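Local structure of catalase (Exiguobacterium oxidotolerans, 2J2M) at residues 159-164 / 446-452; 212-216 / 281-285. The protein is a haem catalase that breaks hydrogen peroxide down to water and oxygen, working as a tetramer with protoporphyrin IX iron in each subunit. One frame throughout, in Å; residues are numbered along the deposited sequence.

Contact 1 (159-164 / 446-452); sequences DPDRYW and DLQQVRH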
loop_
_atom_site.group_PDB
_atom_site.type_symbol
_atom_site.label_atom_id
_atom_site.label_comp_id
_atom_site.label_asym_id
_atom_site.label_seq_id
_atom_site.Cartn_x
_atom_site.Cartn_y
_atom_site.Cartn_z
ATOM N N ASP A 159 21.454 -13.856 -17.517
ATOM C CA ASP A 159 22.476 -13.883 -18.564
ATOM C C ASP A 159 23.845 -13.712 -17.924
ATOM O O ASP A 159 24.122 -12.672 -17.352
ATOM C CB ASP A 159 22.194 -12.820 -19.648
ATOM C CG ASP A 159 23.279 -12.763 -20.741
ATOM O OD1 ASP A 159 23.118 -11.939 -21.682
ATOM O OD2 ASP A 159 24.288 -13.523 -20.680
ATOM N N PRO A 160 24.694 -14.757 -18.009
ATOM C CA PRO A 160 26.042 -14.740 -17.476
ATOM C C PRO A 160 26.889 -13.616 -18.043
ATOM O O PRO A 160 27.797 -13.130 -17.375
ATOM C CB PRO A 160 26.604 -16.111 -17.905
ATOM C CG PRO A 160 25.392 -16.993 -17.980
ATOM C CD PRO A 160 24.381 -16.068 -18.634
ATOM N N ASP A 161 26.616 -13.212 -19.273
ATOM C CA ASP A 161 27.330 -12.075 -19.849
ATOM C C ASP A 161 27.182 -10.845 -18.951
ATOM O O ASP A 161 28.112 -10.034 -18.843
ATOM C CB ASP A 161 26.815 -11.776 -21.255
ATOM C CG ASP A 161 27.614 -10.708 -21.944
ATOM O OD1 ASP A 161 28.703 -11.022 -22.475
ATOM O OD2 ASP A 161 27.146 -9.544 -21.954
ATOM N N ARG A 162 26.022 -10.723 -18.299
ATOM C CA ARG A 162 25.729 -9.591 -17.428
ATOM C C ARG A 162 26.394 -9.698 -16.027
ATOM O O ARG A 162 27.046 -8.760 -15.572
ATOM C CB ARG A 162 24.212 -9.384 -17.317
ATOM C CG ARG A 162 23.469 -9.273 -18.668
ATOM C CD ARG A 162 21.960 -9.020 -18.510
ATOM N NE ARG A 162 21.703 -7.674 -17.971
ATOM C CZ ARG A 162 21.458 -7.407 -16.684
ATOM N NH1 ARG A 162 21.415 -8.391 -15.781
ATOM N NH2 ARG A 162 21.247 -6.154 -16.299
ATOM N N TYR A 163 26.240 -10.846 -15.360
ATOM C CA TYR A 163 26.829 -11.031 -14.042
ATOM C C TYR A 163 28.353 -11.235 -13.993
ATOM O O TYR A 163 29.012 -10.755 -13.065
ATOM C CB TYR A 163 26.063 -12.066 -13.193
ATOM C CG TYR A 163 25.993 -13.522 -13.651
ATOM C CD1 TYR A 163 27.115 -14.345 -13.605
ATOM C CD2 TYR A 163 24.777 -14.104 -14.003
ATOM C CE1 TYR A 163 27.045 -15.703 -13.947
ATOM C CE2 TYR A 163 24.693 -15.473 -14.348
ATOM C CZ TYR A 163 25.833 -16.258 -14.309
ATOM O OH TYR A 163 25.796 -17.593 -14.657
ATOM N N TRP A 164 28.905 -11.927 -14.983
ATOM C CA TRP A 164 30.359 -12.007 -15.137
ATOM C C TRP A 164 31.010 -10.640 -15.384
ATOM O O TRP A 164 32.144 -10.434 -14.952
ATOM C CB TRP A 164 30.750 -13.006 -16.214
ATOM C CG TRP A 164 30.763 -14.410 -15.700
ATOM C CD1 TRP A 164 29.863 -15.407 -15.981
ATOM C CD2 TRP A 164 31.706 -14.961 -14.789
ATOM N NE1 TRP A 164 30.195 -16.544 -15.291
ATOM C CE2 TRP A 164 31.323 -16.295 -14.548
ATOM C CE3 TRP A 164 32.853 -14.460 -14.157
ATOM C CZ2 TRP A 164 32.055 -17.138 -13.710
ATOM C CZ3 TRP A 164 33.569 -15.293 -13.314
ATOM C CH2 TRP A 164 33.164 -16.615 -13.098
ATOM N N ASP A 446 29.894 -21.919 -17.867
ATOM C CA ASP A 446 29.348 -20.596 -17.613
ATOM C C ASP A 446 30.055 -19.512 -18.430
ATOM O O ASP A 446 29.406 -18.584 -18.965
ATOM C CB ASP A 446 29.426 -20.270 -16.123
ATOM C CG ASP A 446 28.149 -19.639 -15.607
ATOM O OD1 ASP A 446 28.129 -18.425 -15.331
ATOM O OD2 ASP A 446 27.143 -20.356 -15.520
ATOM N N LEU A 447 31.384 -19.618 -18.538
ATOM C CA LEU A 447 32.135 -18.603 -19.291
ATOM C C LEU A 447 31.963 -18.730 -20.798
ATOM O O LEU A 447 32.138 -17.754 -21.519
ATOM C CB LEU A 447 33.607 -18.539 -18.862
ATOM C CG LEU A 447 33.801 -18.008 -17.429
ATOM C CD1 LEU A 447 35.102 -18.546 -16.777
ATOM C CD2 LEU A 447 33.721 -16.480 -17.376
ATOM N N GLN A 448 31.590 -19.919 -21.265
ATOM C CA GLN A 448 31.263 -20.142 -22.686
ATOM C C GLN A 448 30.049 -19.324 -23.111
ATOM O O GLN A 448 29.846 -19.105 -24.311
ATOM C CB GLN A 448 31.018 -21.628 -22.986
ATOM C CG GLN A 448 32.278 -22.380 -23.402
ATOM C CD GLN A 448 32.155 -23.902 -23.311
ATOM O OE1 GLN A 448 31.090 -24.451 -22.964
ATOM N NE2 GLN A 448 33.255 -24.595 -23.616
ATOM N N GLN A 449 29.257 -18.877 -22.125
ATOM C CA GLN A 449 28.042 -18.095 -22.369
ATOM C C GLN A 449 28.252 -16.576 -22.326
ATOM O O GLN A 449 27.327 -15.822 -22.642
ATOM C CB GLN A 449 26.956 -18.487 -21.366
ATOM C CG GLN A 449 26.375 -19.867 -21.564
ATOM C CD GLN A 449 25.493 -20.280 -20.388
ATOM O OE1 GLN A 449 24.317 -19.866 -20.273
ATOM N NE2 GLN A 449 26.057 -21.098 -19.504
ATOM N N VAL A 450 29.445 -16.135 -21.917
ATOM C CA VAL A 450 29.828 -14.718 -21.950
ATOM C C VAL A 450 30.150 -14.331 -23.409
ATOM O O VAL A 450 30.756 -15.121 -24.134
ATOM C CB VAL A 450 31.025 -14.382 -20.968
ATOM C CG1 VAL A 450 31.419 -12.896 -21.038
ATOM C CG2 VAL A 450 30.686 -14.745 -19.513
ATOM N N ARG A 451 29.732 -13.136 -23.838
ATOM C CA ARG A 451 29.793 -12.750 -25.262
ATOM C C ARG A 451 30.760 -11.586 -25.483
ATOM O O ARG A 451 30.860 -11.041 -26.582
ATOM C CB ARG A 451 28.387 -12.409 -25.808
ATOM C CG ARG A 451 27.364 -13.569 -25.689
ATOM C CD ARG A 451 25.945 -13.216 -26.221
ATOM N NE ARG A 451 25.334 -12.065 -25.540
ATOM C CZ ARG A 451 24.680 -12.125 -24.377
ATOM N NH1 ARG A 451 24.534 -13.285 -23.747
ATOM N NH2 ARG A 451 24.155 -11.021 -23.845
ATOM N N HIS A 452 31.462 -11.203 -24.422
ATOM C CA HIS A 452 32.414 -10.121 -24.486
ATOM C C HIS A 452 33.756 -10.677 -24.070
ATOM O O HIS A 452 33.934 -11.102 -22.925
ATOM C CB HIS A 452 31.982 -8.968 -23.579
ATOM C CG HIS A 452 30.851 -8.155 -24.134
ATOM N ND1 HIS A 452 29.533 -8.563 -24.066
ATOM C CD2 HIS A 452 30.842 -6.956 -24.765
ATOM C CE1 HIS A 452 28.763 -7.651 -24.634
ATOM N NE2 HIS A 452 29.532 -6.667 -25.070
#
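Asp161 meets Arg451 and His452 through its whole side chain. Its CB lies over one face of the Arg451 guanidinium. With CG anti to the backbone N (chi1 -174°) and the carboxylate turned by chi2 80°, OD1 faces two donors. Arg451 N comes at 2.7 Å, on the anti side but tilted out of the carboxylate plane. His452 ND1 comes at 3.0 Å on the syn lone pair, nearly straight at 169°. OD2 forms a salt bridge with Arg387 of a second subunit. Asp159 takes the edge of the same guanidinium. Its OD1 accepts from both Arg451 NH2 (2.6 Å) and Arg451 NH1, while its OD2 caps the helix at Asp161 N. An asparagine in place of Asp159 would probably leave the Arg451 charge without its closest mate. At the other end, Asp446 OD1 is gripped twice, by Tyr163 OH on the syn lone pair at 2.6 Å and by Trp164 NE1 on the anti lone pair at 2.8 Å. Leu447 CD2 makes a CH-pi contact over the six-membered ring of Trp164. The contact sets the first turn of helix 160-169 against the end of helix 433-447 and the turn leading to helix 453-466, whose Phe463 also touches Trp164.

Contact 2 (212-216 / 281-285); sequences YIKLR and TKDWF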
loop_
_atom_site.group_PDB
_atom_site.type_symbol
_atom_site.label_atom_id
_atom_site.label_comp_id
_atom_site.label_asym_id
_atom_site.label_seq_id
_atom_site.Cartn_x
_atom_site.Cartn_y
_atom_site.Cartn_z
ATOM N N TYR A 212 34.793 -11.546 18.770
ATOM C CA TYR A 212 34.235 -11.792 17.432
ATOM C C TYR A 212 33.892 -13.260 17.206
ATOM O O TYR A 212 34.700 -14.153 17.470
ATOM C CB TYR A 212 35.206 -11.357 16.323
ATOM C CG TYR A 212 35.368 -9.856 16.198
ATOM C CD1 TYR A 212 34.355 -9.070 15.623
ATOM C CD2 TYR A 212 36.531 -9.230 16.640
ATOM C CE1 TYR A 212 34.496 -7.704 15.493
ATOM C CE2 TYR A 212 36.687 -7.848 16.525
ATOM C CZ TYR A 212 35.658 -7.093 15.950
ATOM O OH TYR A 212 35.803 -5.735 15.825
ATOM N N ILE A 213 32.699 -13.497 16.668
ATOM C CA ILE A 213 32.236 -14.868 16.475
ATOM C C ILE A 213 31.692 -15.080 15.063
ATOM O O ILE A 213 31.106 -14.169 14.473
ATOM C CB ILE A 213 31.167 -15.284 17.541
ATOM C CG1 ILE A 213 29.830 -14.588 17.266
ATOM C CG2 ILE A 213 31.652 -14.983 18.969
ATOM C CD1 ILE A 213 28.850 -15.448 16.518
ATOM N N LYS A 214 31.916 -16.288 14.548
ATOM C CA LYS A 214 31.295 -16.784 13.323
ATOM C C LYS A 214 30.409 -17.970 13.768
ATOM O O LYS A 214 30.715 -18.666 14.772
ATOM C CB LYS A 214 32.381 -17.265 12.356
ATOM C CG LYS A 214 32.311 -16.783 10.898
ATOM C CD LYS A 214 32.706 -15.336 10.783
ATOM C CE LYS A 214 33.789 -15.082 9.748
ATOM N NZ LYS A 214 33.521 -15.270 8.292
ATOM N N LEU A 215 29.316 -18.186 13.029
ATOM C CA LEU A 215 28.364 -19.240 13.348
ATOM C C LEU A 215 28.313 -20.244 12.227
ATOM O O LEU A 215 28.396 -19.875 11.062
ATOM C CB LEU A 215 26.988 -18.653 13.607
ATOM C CG LEU A 215 26.413 -18.511 15.024
ATOM C CD1 LEU A 215 27.310 -18.975 16.188
ATOM C CD2 LEU A 215 25.862 -17.090 15.262
ATOM N N ARG A 216 28.112 -21.504 12.596
ATOM C CA ARG A 216 28.335 -22.645 11.724
ATOM C C ARG A 216 27.260 -23.728 11.951
ATOM O O ARG A 216 27.130 -24.244 13.065
ATOM C CB ARG A 216 29.728 -23.226 12.051
ATOM C CG ARG A 216 30.782 -23.127 10.946
ATOM C CD ARG A 216 31.404 -21.753 10.690
ATOM N NE ARG A 216 31.622 -21.759 9.252
ATOM C CZ ARG A 216 32.708 -21.414 8.575
ATOM N NH1 ARG A 216 33.767 -20.872 9.143
ATOM N NH2 ARG A 216 32.675 -21.557 7.271
ATOM N N THR A 281 34.122 -11.348 2.167
ATOM C CA THR A 281 34.684 -12.190 1.099
ATOM C C THR A 281 35.680 -13.189 1.661
ATOM O O THR A 281 36.274 -13.971 0.892
ATOM C CB THR A 281 35.381 -11.369 -0.016
ATOM O OG1 THR A 281 36.357 -10.509 0.564
ATOM C CG2 THR A 281 34.377 -10.510 -0.818
ATOM N N LYS A 282 35.838 -13.189 2.992
ATOM C CA LYS A 282 36.855 -14.016 3.674
ATOM C C LYS A 282 36.262 -15.078 4.594
ATOM O O LYS A 282 35.314 -14.818 5.306
ATOM C CB LYS A 282 37.841 -13.138 4.471
ATOM C CG LYS A 282 38.644 -12.145 3.606
ATOM C CD LYS A 282 39.487 -12.864 2.531
ATOM C CE LYS A 282 40.333 -11.912 1.679
ATOM N NZ LYS A 282 39.529 -10.922 0.881
ATOM N N ASP A 283 36.846 -16.271 4.556
ATOM C CA ASP A 283 36.464 -17.388 5.417
ATOM C C ASP A 283 37.437 -17.522 6.596
ATOM O O ASP A 283 38.558 -16.977 6.554
ATOM C CB ASP A 283 36.412 -18.697 4.625
ATOM C CG ASP A 283 35.649 -19.791 5.346
ATOM O OD1 ASP A 283 35.144 -19.548 6.469
ATOM O OD2 ASP A 283 35.526 -20.906 4.798
ATOM N N TRP A 284 36.968 -18.197 7.653
ATOM C CA TRP A 284 37.784 -18.530 8.820
ATOM C C TRP A 284 37.868 -20.011 8.785
ATOM O O TRP A 284 36.922 -20.694 9.197
ATOM C CB TRP A 284 37.120 -18.162 10.143
ATOM C CG TRP A 284 36.956 -16.729 10.439
ATOM C CD1 TRP A 284 37.212 -15.665 9.614
ATOM C CD2 TRP A 284 36.455 -16.185 11.655
ATOM N NE1 TRP A 284 36.897 -14.480 10.254
ATOM C CE2 TRP A 284 36.439 -14.773 11.512
ATOM C CE3 TRP A 284 36.047 -16.746 12.876
ATOM C CZ2 TRP A 284 36.003 -13.926 12.530
ATOM C CZ3 TRP A 284 35.608 -15.901 13.886
ATOM C CH2 TRP A 284 35.587 -14.507 13.702
ATOM N N PHE A 285 38.985 -20.509 8.281
ATOM C CA PHE A 285 39.175 -21.939 8.118
ATOM C C PHE A 285 39.137 -22.620 9.479
ATOM O O PHE A 285 39.653 -22.075 10.448
ATOM C CB PHE A 285 40.489 -22.216 7.390
ATOM C CG PHE A 285 40.551 -21.639 5.999
ATOM C CD1 PHE A 285 41.619 -20.835 5.613
ATOM C CD2 PHE A 285 39.553 -21.918 5.057
ATOM C CE1 PHE A 285 41.710 -20.322 4.289
ATOM C CE2 PHE A 285 39.626 -21.390 3.753
ATOM C CZ PHE A 285 40.712 -20.594 3.371
HETATM O O HOH W 1 32.880 -17.847 6.930
#
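The strand 210-219 of the catalase antiparallel beta sheet is covered here by the loop between strands 257-265 and 292-302. Lys214 and Arg216 reach from the strand to Trp284 and Asp283 of the loop. The aliphatic part of Lys214 lies over one face of the Trp284 indole. Its CB is 3.7 Å from Trp284 CE3. The chain bends at chi2, chi3 and chi4 and carries the amino group over the five-membered ring. NZ is 4.1 Å from the centroid of that ring and 17° off its normal, a cation-pi contact. The end of the chain is modelled too tightly against the ring, and the detail of its fit is doubtful. The same NZ donates to Val198 O and to a water at 3.0 Å. That water donates to Asp283 OD1 and so joins two opposite charges that do not touch directly. Tyr212 O comes to the edge of the indole near CH2, and Tyr212 CB packs on CH2 at 4.1 Å.

Arg216 meets Asp283 end-on. Its NH1 and NH2 both donate to Asp283 OD1, each at 3.3 Å, with the guanidinium and carboxylate planes 49° apart. Both bonds are long, and the grip is probably looser than a flat one using both oxygens. NH1 also donates weakly to Trp284 O and is bonded to Gln263 OE1 of strand 257-265. Gln263 NE2 in turn bonds Trp284 O, which ties the loop to the neighbouring strand as well. All the touching residues are buried. The arrangement is that of a connecting loop folded back on a strand of the catalase beta barrel, held to it by one tryptophan and a buried ion pair.

Contact 1 and contact 2 lie about 30 Å apart between centres, and their nearest atoms are about 13 Å apart. They do not touch. Both segments of contact 2 fall in the chain between 164 and 446, the span that contact 1 bridges. Contact 2 belongs to the antiparallel sheet and lies wholly in the catalase region. Contact 1 joins that region to the C-terminal, immune-responsive-type region, through helices 160-169 and 433-447. It also reaches a second subunit, whereas contact 2 is touched by no other chain. Contact 1 packs the C-terminal helices against helix 160-169, and contact 2 closes a loop on the sheet, with the side chain of Lys214 about 9 Å from a bound haem.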